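PDB 5UI9: oxidoreductase protein from Agrobacterium radiobacter, which binds NAD and, as a member of the GFO/IDH/MocA family, probably catalyses an NAD-dependent oxidation or reduction of a small hydroxylated substrate. Local coordinates for residues Ala59-Phe68 and Leu83-Val92; Gly237-Leu245 and Ile255-Leu263. All blocks are in the same frame, centred on the assembly; numbering follows the deposited sequence.

Interaction 1: residues Ala59-Phe68 and Leu83-Val92; sequences AAALFADGGF and LVEMAAAHKV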
ATOM      1  N   ALA A  59      34.297  18.012 -20.907  1.00 39.86           N
ATOM      2  CA  ALA A  59      34.368  16.610 -21.300  1.00 38.97           C
ATOM      3  C   ALA A  59      34.954  16.399 -22.701  1.00 38.95           C
ATOM      4  O   ALA A  59      35.625  15.397 -22.935  1.00 39.20           O
ATOM      5  CB  ALA A  59      32.988  15.968 -21.201  1.00 38.28           C
ATOM      6  N   ALA A  60      34.710  17.333 -23.621  1.00 38.67           N
ATOM      7  CA  ALA A  60      35.242  17.222 -24.989  1.00 39.66           C
ATOM      8  C   ALA A  60      36.762  17.092 -25.005  1.00 39.71           C
ATOM      9  O   ALA A  60      37.306  16.240 -25.704  1.00 41.53           O
ATOM     10  CB  ALA A  60      34.804  18.412 -25.833  1.00 40.45           C
ATOM     11  N   ALA A  61      37.434  17.930 -24.219  1.00 40.15           N
ATOM     12  CA  ALA A  61      38.892  17.894 -24.087  1.00 40.38           C
ATOM     13  C   ALA A  61      39.362  16.597 -23.419  1.00 40.85           C
ATOM     14  O   ALA A  61      40.327  15.980 -23.873  1.00 41.40           O
ATOM     15  CB  ALA A  61      39.386  19.102 -23.302  1.00 40.08           C
ATOM     16  N   LEU A  62      38.679  16.202 -22.345  1.00 39.91           N
ATOM     17  CA  LEU A  62      38.936  14.931 -21.665  1.00 40.59           C
ATOM     18  C   LEU A  62      38.954  13.771 -22.658  1.00 40.09           C
ATOM     19  O   LEU A  62      39.930  13.030 -22.723  1.00 40.11           O
ATOM     20  CB  LEU A  62      37.888  14.687 -20.566  1.00 39.89           C
ATOM     21  CG  LEU A  62      37.829  13.321 -19.872  1.00 39.59           C
ATOM     22  CD1 LEU A  62      39.037  13.114 -18.974  1.00 40.28           C
ATOM     23  CD2 LEU A  62      36.536  13.197 -19.080  1.00 39.23           C
ATOM     24  N   PHE A  63      37.883  13.635 -23.434  1.00 40.25           N
ATOM     25  CA  PHE A  63      37.793  12.568 -24.438  1.00 41.26           C
ATOM     26  C   PHE A  63      38.852  12.678 -25.544  1.00 42.81           C
ATOM     27  O   PHE A  63      39.355  11.659 -26.008  1.00 43.29           O
ATOM     28  CB  PHE A  63      36.387  12.499 -25.050  1.00 41.27           C
ATOM     29  CG  PHE A  63      35.377  11.815 -24.172  1.00 41.41           C
ATOM     30  CD1 PHE A  63      35.444  10.441 -23.958  1.00 40.96           C
ATOM     31  CD2 PHE A  63      34.358  12.533 -23.557  1.00 40.77           C
ATOM     32  CE1 PHE A  63      34.518   9.802 -23.152  1.00 39.82           C
ATOM     33  CE2 PHE A  63      33.429  11.895 -22.750  1.00 40.70           C
ATOM     34  CZ  PHE A  63      33.513  10.528 -22.544  1.00 40.57           C
ATOM     35  N   ALA A  64      39.187  13.901 -25.950  1.00 43.02           N
ATOM     36  CA  ALA A  64      40.222  14.130 -26.962  1.00 45.06           C
ATOM     37  C   ALA A  64      41.594  13.631 -26.498  1.00 46.90           C
ATOM     38  O   ALA A  64      42.291  12.965 -27.256  1.00 47.08           O
ATOM     39  CB  ALA A  64      40.291  15.603 -27.332  1.00 44.92           C
ATOM     40  N   ASP A  65      41.962  13.951 -25.255  1.00 48.07           N
ATOM     41  CA  ASP A  65      43.204  13.443 -24.647  1.00 49.32           C
ATOM     42  C   ASP A  65      43.157  11.934 -24.396  1.00 47.99           C
ATOM     43  O   ASP A  65      44.168  11.250 -24.549  1.00 46.81           O
ATOM     44  CB  ASP A  65      43.515  14.157 -23.317  1.00 50.54           C
ATOM     45  CG  ASP A  65      44.104  15.548 -23.503  1.00 53.23           C
ATOM     46  OD1 ASP A  65      44.331  15.985 -24.648  1.00 54.98           O
ATOM     47  OD2 ASP A  65      44.350  16.212 -22.478  1.00 55.51           O
ATOM     48  N   GLY A  66      41.992  11.432 -23.986  1.00 47.44           N
ATOM     49  CA  GLY A  66      41.802  10.007 -23.735  1.00 46.35           C
ATOM     50  C   GLY A  66      42.642   9.513 -22.569  1.00 45.80           C
ATOM     51  O   GLY A  66      42.852  10.237 -21.590  1.00 45.63           O
ATOM     52  N   GLY A  67      43.138   8.285 -22.690  1.00 44.98           N
ATOM     53  CA  GLY A  67      43.942   7.659 -21.647  1.00 45.14           C
ATOM     54  C   GLY A  67      43.131   7.011 -20.534  1.00 44.50           C
ATOM     55  O   GLY A  67      43.635   6.860 -19.422  1.00 46.17           O
ATOM     56  N   PHE A  68      41.888   6.613 -20.828  1.00 42.55           N
ATOM     57  CA  PHE A  68      41.036   5.917 -19.853  1.00 41.91           C
ATOM     58  C   PHE A  68      40.177   4.829 -20.506  1.00 41.08           C
ATOM     59  O   PHE A  68      39.766   4.955 -21.660  1.00 41.79           O
ATOM     60  CB  PHE A  68      40.155   6.906 -19.066  1.00 40.78           C
ATOM     61  CG  PHE A  68      39.496   7.949 -19.916  1.00 40.75           C
ATOM     62  CD1 PHE A  68      40.149   9.153 -20.184  1.00 41.22           C
ATOM     63  CD2 PHE A  68      38.228   7.739 -20.445  1.00 40.18           C
ATOM     64  CE1 PHE A  68      39.546  10.121 -20.972  1.00 41.34           C
ATOM     65  CE2 PHE A  68      37.618   8.703 -21.236  1.00 41.22           C
ATOM     66  CZ  PHE A  68      38.276   9.899 -21.495  1.00 41.94           C
ATOM     67  N   LEU A  83      26.851  13.229 -22.998  1.00 37.50           N
ATOM     68  CA  LEU A  83      28.049  12.563 -22.468  1.00 36.79           C
ATOM     69  C   LEU A  83      28.113  11.082 -22.839  1.00 37.03           C
ATOM     70  O   LEU A  83      29.198  10.567 -23.125  1.00 38.55           O
ATOM     71  CB  LEU A  83      28.178  12.779 -20.958  1.00 35.96           C
ATOM     72  CG  LEU A  83      28.480  14.236 -20.581  1.00 36.12           C
ATOM     73  CD1 LEU A  83      28.290  14.443 -19.084  1.00 35.43           C
ATOM     74  CD2 LEU A  83      29.877  14.667 -21.021  1.00 35.15           C
ATOM     75  N   VAL A  84      26.961  10.411 -22.864  1.00 36.64           N
ATOM     76  CA  VAL A  84      26.882   9.024 -23.337  1.00 36.45           C
ATOM     77  C   VAL A  84      27.199   8.945 -24.834  1.00 38.34           C
ATOM     78  O   VAL A  84      27.900   8.026 -25.269  1.00 38.20           O
ATOM     79  CB  VAL A  84      25.508   8.382 -23.025  1.00 35.45           C
ATOM     80  CG1 VAL A  84      25.337   7.041 -23.730  1.00 34.94           C
ATOM     81  CG2 VAL A  84      25.356   8.192 -21.524  1.00 35.25           C
ATOM     82  N   GLU A  85      26.683   9.898 -25.611  1.00 38.56           N
ATOM     83  CA  GLU A  85      26.990   9.983 -27.045  1.00 40.31           C
ATOM     84  C   GLU A  85      28.488  10.203 -27.326  1.00 40.45           C
ATOM     85  O   GLU A  85      29.036   9.590 -28.251  1.00 40.72           O
ATOM     86  CB  GLU A  85      26.130  11.068 -27.727  1.00 40.86           C
ATOM     87  CG  GLU A  85      24.674  10.638 -27.905  1.00 41.25           C
ATOM     88  CD  GLU A  85      23.704  11.772 -28.234  1.00 42.12           C
ATOM     89  OE1 GLU A  85      24.077  12.969 -28.195  1.00 42.68           O
ATOM     90  OE2 GLU A  85      22.536  11.454 -28.545  1.00 41.49           O
ATOM     91  N   MET A  86      29.129  11.076 -26.541  1.00 41.33           N
ATOM     92  CA  MET A  86      30.577  11.317 -26.633  1.00 43.14           C
ATOM     93  C   MET A  86      31.367  10.041 -26.309  1.00 42.55           C
ATOM     94  O   MET A  86      32.362   9.726 -26.979  1.00 39.35           O
ATOM     95  CB  MET A  86      31.023  12.438 -25.683  1.00 46.30           C
ATOM     96  CG  MET A  86      30.575  13.843 -26.067  1.00 50.16           C
ATOM     97  SD  MET A  86      31.364  15.124 -25.054  1.00 56.22           S
ATOM     98  CE  MET A  86      30.075  16.362 -24.934  1.00 55.95           C
ATOM     99  N   ALA A  87      30.920   9.323 -25.280  1.00 39.80           N
ATOM    100  CA  ALA A  87      31.541   8.055 -24.894  1.00 39.55           C
ATOM    101  C   ALA A  87      31.450   7.047 -26.038  1.00 40.27           C
ATOM    102  O   ALA A  87      32.455   6.431 -26.398  1.00 39.62           O
ATOM    103  CB  ALA A  87      30.897   7.496 -23.631  1.00 40.08           C
ATOM    104  N   ALA A  88      30.261   6.922 -26.626  1.00 39.02           N
ATOM    105  CA  ALA A  88      30.018   5.985 -27.724  1.00 39.34           C
ATOM    106  C   ALA A  88      30.889   6.274 -28.954  1.00 41.07           C
ATOM    107  O   ALA A  88      31.493   5.351 -29.516  1.00 40.63           O
ATOM    108  CB  ALA A  88      28.545   5.991 -28.098  1.00 38.70           C
ATOM    109  N   ALA A  89      30.970   7.550 -29.342  1.00 40.97           N
ATOM    110  CA  ALA A  89      31.803   7.988 -30.472  1.00 42.57           C
ATOM    111  C   ALA A  89      33.295   7.776 -30.231  1.00 44.34           C
ATOM    112  O   ALA A  89      34.038   7.469 -31.169  1.00 44.03           O
ATOM    113  CB  ALA A  89      31.534   9.454 -30.794  1.00 43.13           C
ATOM    114  N   HIS A  90      33.733   7.937 -28.979  1.00 44.14           N
ATOM    115  CA  HIS A  90      35.132   7.646 -28.591  1.00 44.93           C
ATOM    116  C   HIS A  90      35.377   6.189 -28.172  1.00 44.13           C
ATOM    117  O   HIS A  90      36.485   5.857 -27.744  1.00 42.33           O
ATOM    118  CB  HIS A  90      35.592   8.604 -27.482  1.00 44.20           C
ATOM    119  CG  HIS A  90      35.840   9.995 -27.965  1.00 44.87           C
ATOM    120  ND1 HIS A  90      34.840  10.940 -28.062  1.00 43.91           N
ATOM    121  CD2 HIS A  90      36.973  10.598 -28.399  1.00 45.53           C
ATOM    122  CE1 HIS A  90      35.350  12.069 -28.522  1.00 44.57           C
ATOM    123  NE2 HIS A  90      36.640  11.887 -28.738  1.00 45.60           N
ATOM    124  N   LYS A  91      34.355   5.336 -28.324  1.00 45.29           N
ATOM    125  CA  LYS A  91      34.386   3.913 -27.958  1.00 46.41           C
ATOM    126  C   LYS A  91      34.891   3.654 -26.535  1.00 44.70           C
ATOM    127  O   LYS A  91      35.697   2.756 -26.297  1.00 44.41           O
ATOM    128  CB  LYS A  91      35.171   3.100 -28.999  1.00 51.48           C
ATOM    129  CG  LYS A  91      34.502   3.045 -30.363  1.00 55.64           C
ATOM    130  CD  LYS A  91      35.348   2.279 -31.372  1.00 60.64           C
ATOM    131  CE  LYS A  91      34.849   2.481 -32.800  1.00 64.43           C
ATOM    132  NZ  LYS A  91      33.427   2.060 -32.972  1.00 65.67           N
ATOM    133  N   VAL A  92      34.378   4.447 -25.597  1.00 42.55           N
ATOM    134  CA  VAL A  92      34.707   4.337 -24.185  1.00 41.09           C
ATOM    135  C   VAL A  92      33.474   3.791 -23.462  1.00 40.00           C
ATOM    136  O   VAL A  92      32.408   4.406 -23.530  1.00 39.64           O
ATOM    137  CB  VAL A  92      35.106   5.712 -23.605  1.00 41.42           C
ATOM    138  CG1 VAL A  92      35.285   5.644 -22.092  1.00 40.43           C
ATOM    139  CG2 VAL A  92      36.383   6.209 -24.274  1.00 42.47           C
TER

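Interaction 2: residues Gly237-Leu245 and Ile255-Leu263; sequences GTEPFPETL and IRLSQGYRL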
ATOM      1  N   GLY A 237       8.341   9.447  13.931  1.00 35.12           N
ATOM      2  CA  GLY A 237       9.142   9.589  15.160  1.00 37.68           C
ATOM      3  C   GLY A 237      10.608   9.223  14.944  1.00 36.99           C
ATOM      4  O   GLY A 237      11.507   9.901  15.439  1.00 36.72           O
ATOM      5  N   THR A 238      10.842   8.148  14.198  1.00 35.74           N
ATOM      6  CA  THR A 238      12.185   7.773  13.770  1.00 35.46           C
ATOM      7  C   THR A 238      12.261   7.951  12.270  1.00 34.40           C
ATOM      8  O   THR A 238      11.489   7.325  11.541  1.00 34.19           O
ATOM      9  CB  THR A 238      12.498   6.311  14.119  1.00 35.02           C
ATOM     10  OG1 THR A 238      12.358   6.127  15.527  1.00 36.23           O
ATOM     11  CG2 THR A 238      13.934   5.928  13.683  1.00 35.92           C
ATOM     12  N   GLU A 239      13.188   8.794  11.818  1.00 33.95           N
ATOM     13  CA  GLU A 239      13.395   9.042  10.387  1.00 33.67           C
ATOM     14  C   GLU A 239      13.973   7.789   9.713  1.00 33.77           C
ATOM     15  O   GLU A 239      15.102   7.405  10.009  1.00 34.11           O
ATOM     16  CB  GLU A 239      14.337  10.246  10.186  1.00 34.08           C
ATOM     17  CG  GLU A 239      14.717  10.564   8.738  1.00 34.01           C
ATOM     18  CD  GLU A 239      13.525  10.578   7.797  1.00 34.58           C
ATOM     19  OE1 GLU A 239      12.575  11.353   8.039  1.00 33.00           O
ATOM     20  OE2 GLU A 239      13.535   9.803   6.814  1.00 34.29           O
ATOM     21  N   PRO A 240      13.207   7.152   8.802  1.00 31.79           N
ATOM     22  CA  PRO A 240      13.718   5.919   8.189  1.00 31.80           C
ATOM     23  C   PRO A 240      14.720   6.068   7.026  1.00 31.17           C
ATOM     24  O   PRO A 240      15.207   5.043   6.551  1.00 29.90           O
ATOM     25  CB  PRO A 240      12.442   5.252   7.673  1.00 32.24           C
ATOM     26  CG  PRO A 240      11.584   6.390   7.309  1.00 31.95           C
ATOM     27  CD  PRO A 240      11.823   7.421   8.369  1.00 31.81           C
ATOM     28  N   PHE A 241      15.008   7.292   6.557  1.00 31.10           N
ATOM     29  CA  PHE A 241      15.878   7.496   5.384  1.00 31.79           C
ATOM     30  C   PHE A 241      17.200   6.714   5.540  1.00 31.75           C
ATOM     31  O   PHE A 241      17.818   6.810   6.604  1.00 31.57           O
ATOM     32  CB  PHE A 241      16.167   8.996   5.176  1.00 32.69           C
ATOM     33  CG  PHE A 241      17.084   9.299   4.011  1.00 33.65           C
ATOM     34  CD1 PHE A 241      18.468   9.324   4.178  1.00 35.30           C
ATOM     35  CD2 PHE A 241      16.564   9.573   2.748  1.00 33.57           C
ATOM     36  CE1 PHE A 241      19.315   9.597   3.111  1.00 35.29           C
ATOM     37  CE2 PHE A 241      17.402   9.842   1.674  1.00 34.96           C
ATOM     38  CZ  PHE A 241      18.781   9.860   1.857  1.00 36.15           C
ATOM     39  N   PRO A 242      17.656   5.950   4.530  1.00 32.43           N
ATOM     40  CA  PRO A 242      17.057   5.794   3.202  1.00 31.77           C
ATOM     41  C   PRO A 242      16.515   4.374   2.994  1.00 31.84           C
ATOM     42  O   PRO A 242      16.766   3.738   1.952  1.00 32.99           O
ATOM     43  CB  PRO A 242      18.265   6.030   2.295  1.00 33.06           C
ATOM     44  CG  PRO A 242      19.377   5.367   3.047  1.00 33.25           C
ATOM     45  CD  PRO A 242      19.042   5.454   4.523  1.00 32.56           C
ATOM     46  N   GLU A 243      15.786   3.872   3.983  1.00 30.58           N
ATOM     47  CA  GLU A 243      15.287   2.508   3.946  1.00 30.23           C
ATOM     48  C   GLU A 243      14.021   2.398   3.115  1.00 29.42           C
ATOM     49  O   GLU A 243      13.089   3.194   3.280  1.00 30.07           O
ATOM     50  CB  GLU A 243      14.977   2.010   5.355  1.00 31.55           C
ATOM     51  CG  GLU A 243      16.179   1.928   6.266  1.00 31.65           C
ATOM     52  CD  GLU A 243      15.782   1.750   7.717  1.00 33.66           C
ATOM     53  OE1 GLU A 243      16.288   2.494   8.578  1.00 36.01           O
ATOM     54  OE2 GLU A 243      14.939   0.883   8.000  1.00 32.62           O
ATOM     55  N   THR A 244      13.990   1.387   2.247  1.00 29.24           N
ATOM     56  CA  THR A 244      12.788   0.969   1.541  1.00 28.66           C
ATOM     57  C   THR A 244      12.195  -0.246   2.270  1.00 29.73           C
ATOM     58  O   THR A 244      12.874  -1.268   2.433  1.00 30.64           O
ATOM     59  CB  THR A 244      13.108   0.597   0.076  1.00 29.17           C
ATOM     60  OG1 THR A 244      13.701   1.720  -0.598  1.00 28.16           O
ATOM     61  CG2 THR A 244      11.838   0.163  -0.670  1.00 29.68           C
ATOM     62  N   LEU A 245      10.938  -0.129   2.706  1.00 28.65           N
ATOM     63  CA  LEU A 245      10.243  -1.203   3.409  1.00 30.57           C
ATOM     64  C   LEU A 245       9.504  -2.071   2.394  1.00 29.45           C
ATOM     65  O   LEU A 245       8.914  -1.559   1.448  1.00 29.79           O
ATOM     66  CB  LEU A 245       9.272  -0.626   4.453  1.00 31.73           C
ATOM     67  CG  LEU A 245       9.893   0.437   5.371  1.00 33.40           C
ATOM     68  CD1 LEU A 245       8.908   0.860   6.454  1.00 34.78           C
ATOM     69  CD2 LEU A 245      11.204  -0.049   5.989  1.00 35.15           C
ATOM     70  N   ILE A 255       7.426 -12.420   3.070  1.00 35.21           N
ATOM     71  CA  ILE A 255       8.620 -11.664   3.428  1.00 36.24           C
ATOM     72  C   ILE A 255       8.159 -10.313   3.962  1.00 35.54           C
ATOM     73  O   ILE A 255       7.305  -9.667   3.357  1.00 34.85           O
ATOM     74  CB  ILE A 255       9.561 -11.443   2.218  1.00 36.75           C
ATOM     75  CG1 ILE A 255      10.128 -12.775   1.713  1.00 38.00           C
ATOM     76  CG2 ILE A 255      10.691 -10.477   2.578  1.00 36.86           C
ATOM     77  CD1 ILE A 255      10.790 -12.685   0.347  1.00 37.64           C
ATOM     78  N   ARG A 256       8.733  -9.889   5.087  1.00 35.92           N
ATOM     79  CA  ARG A 256       8.474  -8.564   5.652  1.00 35.53           C
ATOM     80  C   ARG A 256       9.795  -7.908   6.037  1.00 36.76           C
ATOM     81  O   ARG A 256      10.417  -8.270   7.044  1.00 39.91           O
ATOM     82  CB  ARG A 256       7.544  -8.654   6.867  1.00 34.87           C
ATOM     83  CG  ARG A 256       6.122  -9.128   6.554  1.00 35.35           C
ATOM     84  CD  ARG A 256       5.278  -8.033   5.908  1.00 33.84           C
ATOM     85  NE  ARG A 256       3.886  -8.434   5.648  1.00 32.85           N
ATOM     86  CZ  ARG A 256       3.469  -9.182   4.618  1.00 33.13           C
ATOM     87  NH1 ARG A 256       4.326  -9.666   3.706  1.00 32.65           N
ATOM     88  NH2 ARG A 256       2.174  -9.461   4.496  1.00 33.07           N
ATOM     89  N   LEU A 257      10.227  -6.959   5.209  1.00 35.52           N
ATOM     90  CA  LEU A 257      11.403  -6.147   5.483  1.00 33.82           C
ATOM     91  C   LEU A 257      10.909  -4.849   6.095  1.00 32.02           C
ATOM     92  O   LEU A 257      10.313  -4.027   5.402  1.00 30.95           O
ATOM     93  CB  LEU A 257      12.193  -5.877   4.195  1.00 33.05           C
ATOM     94  CG  LEU A 257      13.384  -4.919   4.297  1.00 32.28           C
ATOM     95  CD1 LEU A 257      14.390  -5.397   5.332  1.00 32.03           C
ATOM     96  CD2 LEU A 257      14.046  -4.775   2.933  1.00 33.17           C
ATOM     97  N   SER A 258      11.163  -4.674   7.390  1.00 33.15           N
ATOM     98  CA  SER A 258      10.634  -3.550   8.165  1.00 34.61           C
ATOM     99  C   SER A 258      11.768  -2.640   8.637  1.00 35.74           C
ATOM    100  O   SER A 258      12.950  -2.964   8.458  1.00 34.16           O
ATOM    101  CB  SER A 258       9.820  -4.073   9.350  1.00 34.61           C
ATOM    102  OG  SER A 258      10.628  -4.828  10.223  1.00 37.12           O
ATOM    103  N   GLN A 259      11.391  -1.496   9.208  1.00 35.54           N
ATOM    104  CA  GLN A 259      12.328  -0.464   9.689  1.00 40.04           C
ATOM    105  C   GLN A 259      13.466  -1.053  10.528  1.00 36.79           C
ATOM    106  O   GLN A 259      13.245  -1.948  11.321  1.00 36.72           O
ATOM    107  CB  GLN A 259      11.553   0.612  10.487  1.00 46.15           C
ATOM    108  CG  GLN A 259      12.339   1.461  11.500  1.00 53.37           C
ATOM    109  CD  GLN A 259      12.879   2.753  10.922  1.00 58.32           C
ATOM    110  OE1 GLN A 259      12.117   3.695  10.685  1.00 58.56           O
ATOM    111  NE2 GLN A 259      14.204   2.825  10.736  1.00 59.64           N
ATOM    112  N   GLY A 260      14.670  -0.516  10.359  1.00 36.21           N
ATOM    113  CA  GLY A 260      15.865  -1.013  11.046  1.00 36.13           C
ATOM    114  C   GLY A 260      16.450  -2.267  10.416  1.00 35.89           C
ATOM    115  O   GLY A 260      17.198  -2.985  11.070  1.00 35.05           O
ATOM    116  N   TYR A 261      16.104  -2.521   9.152  1.00 35.71           N
ATOM    117  CA  TYR A 261      16.605  -3.657   8.366  1.00 37.23           C
ATOM    118  C   TYR A 261      16.281  -5.035   8.946  1.00 39.57           C
ATOM    119  O   TYR A 261      17.040  -5.989   8.769  1.00 40.33           O
ATOM    120  CB  TYR A 261      18.110  -3.520   8.129  1.00 35.34           C
ATOM    121  CG  TYR A 261      18.493  -2.176   7.580  1.00 34.37           C
ATOM    122  CD1 TYR A 261      18.226  -1.860   6.257  1.00 33.23           C
ATOM    123  CD2 TYR A 261      19.120  -1.214   8.377  1.00 34.93           C
ATOM    124  CE1 TYR A 261      18.573  -0.628   5.728  1.00 33.05           C
ATOM    125  CE2 TYR A 261      19.471   0.032   7.858  1.00 33.88           C
ATOM    126  CZ  TYR A 261      19.197   0.313   6.530  1.00 33.32           C
ATOM    127  OH  TYR A 261      19.519   1.533   5.987  1.00 33.45           O
ATOM    128  N   ARG A 262      15.141  -5.138   9.620  1.00 41.48           N
ATOM    129  CA  ARG A 262      14.688  -6.405  10.162  1.00 43.80           C
ATOM    130  C   ARG A 262      13.943  -7.178   9.078  1.00 40.65           C
ATOM    131  O   ARG A 262      13.008  -6.659   8.481  1.00 40.39           O
ATOM    132  CB  ARG A 262      13.793  -6.166  11.370  1.00 51.14           C
ATOM    133  CG  ARG A 262      13.457  -7.445  12.119  1.00 62.08           C
ATOM    134  CD  ARG A 262      13.005  -7.175  13.545  1.00 71.11           C
ATOM    135  NE  ARG A 262      11.627  -6.683  13.626  1.00 75.74           N
ATOM    136  CZ  ARG A 262      10.528  -7.441  13.541  1.00 81.63           C
ATOM    137  NH1 ARG A 262      10.607  -8.761  13.359  1.00 83.41           N
ATOM    138  NH2 ARG A 262       9.328  -6.868  13.638  1.00 82.93           N
ATOM    139  N   LEU A 263      14.360  -8.420   8.839  1.00 39.82           N
ATOM    140  CA  LEU A 263      13.830  -9.248   7.756  1.00 40.26           C
ATOM    141  C   LEU A 263      13.119 -10.473   8.333  1.00 42.80           C
ATOM    142  O   LEU A 263      13.769 -11.396   8.831  1.00 42.13           O
ATOM    143  CB  LEU A 263      14.974  -9.666   6.824  1.00 39.56           C
ATOM    144  CG  LEU A 263      14.677 -10.563   5.623  1.00 40.46           C
ATOM    145  CD1 LEU A 263      13.592  -9.967   4.743  1.00 40.96           C
ATOM    146  CD2 LEU A 263      15.957 -10.774   4.827  1.00 41.35           C
TER
HETATM  147  O   HOH W   1      14.781  -1.407   6.635  1.00 32.95           O

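Interaction 1: residues Ala59-Phe68 and Leu83-Val92
Phe63 carries most of this contact, reaching from helix 59-65 toward the C-terminal part of helix 80-89. Its CG stands anti to the carbonyl carbon (chi1 -78°), which turns the ring toward the second helix. One face of the ring lies against the backbone of Met86, and Met86 CB comes 3.8 Å from Phe63 CE2. The far end of the ring meets Ala87, with Phe63 CE1 3.9 Å from Ala87 CA. Val92 CB sits at the ring edge, near its plane. The sulfur of Met86 makes an oblique Met-aromatic contact, 5.3 Å from SD to the centroid of the Phe63 ring.

His90 covers the outer side. Its ring lies over Phe63 CB, which stands 3.6 Å from the imidazole centroid and almost on the ring normal, a CH-pi contact. The two rings are near parallel but slid apart, so they hardly overlap. The imidazole is held at its edge: ND1 of His90 donates to Met86 O at 3.0 Å, in the ring plane. The ND1 bond limits rotation of the imidazole. Met86 O also takes the backbone N-H of His90, from the other face of its carbonyl plane.

At one end Ala59 CB packs tightly on Leu83 CD2, at 3.4 Å. At the other, Val92 CG1 meets the edge of the Phe68 ring. Beneath, Phe63 and Ala87 rest on Val71 of strand 70-73.

Over segments 59-65 and 83-89 the helix axes run nearly parallel, at 15°, and approach to 10.8 Å. The second helix ends in a Schellman motif with Lys91 as its C-prime residue. Helix 59-65 links strand 54-56 to strand 70-73, and helix 80-89 links strand 70-73 to strand 94-97. They are the helices of two successive beta-alpha-beta crossovers of the NAD-binding Rossmann fold.

Interaction 2: residues Gly237-Leu245 and Ile255-Leu263
Glu243 and Tyr261 form the close-packed part of this contact. The Glu243 chain is extended beyond CG and crosses one face of the Tyr261 ring obliquely. Glu243 CG comes 3.4 Å from Tyr261 CZ. The carboxylate carbon is above the same face, offset toward the rim, and the carboxylate and ring planes are 30° apart. CG of Glu243 stands anti to the carbonyl carbon (chi1 -63°), which carries the acid toward the turn.

There OE2 of Glu243 accepts the backbone N-H of Gly260 at 2.8 Å, on its syn side and somewhat out of the carboxylate plane. A water also donates to Glu243 OE2, at 2.7 Å, and to Ser258 O. Two donors thus grip this oxygen.

Leu257 is buried as well. Its CD2 rests near Thr244 O, and its side chain touches Val136 of helix 131-141. Tyr261 touches Pro132 of the same helix and Asn290 of helix 289-308.

The solvent side is looser. At this more open margin Leu245 CD2 lies 3.5 Å from Gln259 N. Gln259 is exposed, and its chain bends at chi2 (92°) to swing the amide toward the loop. OE1 of Gln259 lies 3.4 Å from Pro240 CB. Gln259 NE2 is 3.0 Å from Glu243 OE1, but the angle is too poor for a hydrogen bond, and the amide plane is nearly perpendicular to the carboxylate. Thr238 touches the amide only lightly.

The Gly260 to Glu243 bond joins loop 237-245 to the hairpin. The side chain of Pro242 in this loop lies about 6 Å from the nearest atoms of the bound (2S)-2,3-dihydroxy-2-methylpropanoic acid. Tyr261 and Arg262 both face Ser258, a G1 beta bulge between strands 253-258 and 262-266, in the large mixed sheet of the GFO/IDH/MocA C-terminal domain.

From the N terminus, the chain first builds the parallel sheet of the Rossmann domain. Interaction 1 closes a loop there: the chain leaves helix 59-65, runs through strand 70-73 and returns along helix 80-89. It ties together two helices near the NAD. The chain then finishes this sheet and enters the mixed sheet. Interaction 2 closes a shorter loop, in which the rest of strand 245-250 and the start of strand 253-258 lie between its segments. It ties the loop before strand 245-250 to the next hairpin. The contacts follow in series, neither nested nor crossed. The centres of interactions 1 and 2 lie about 41 Å apart, on opposite sides of the chain's centre.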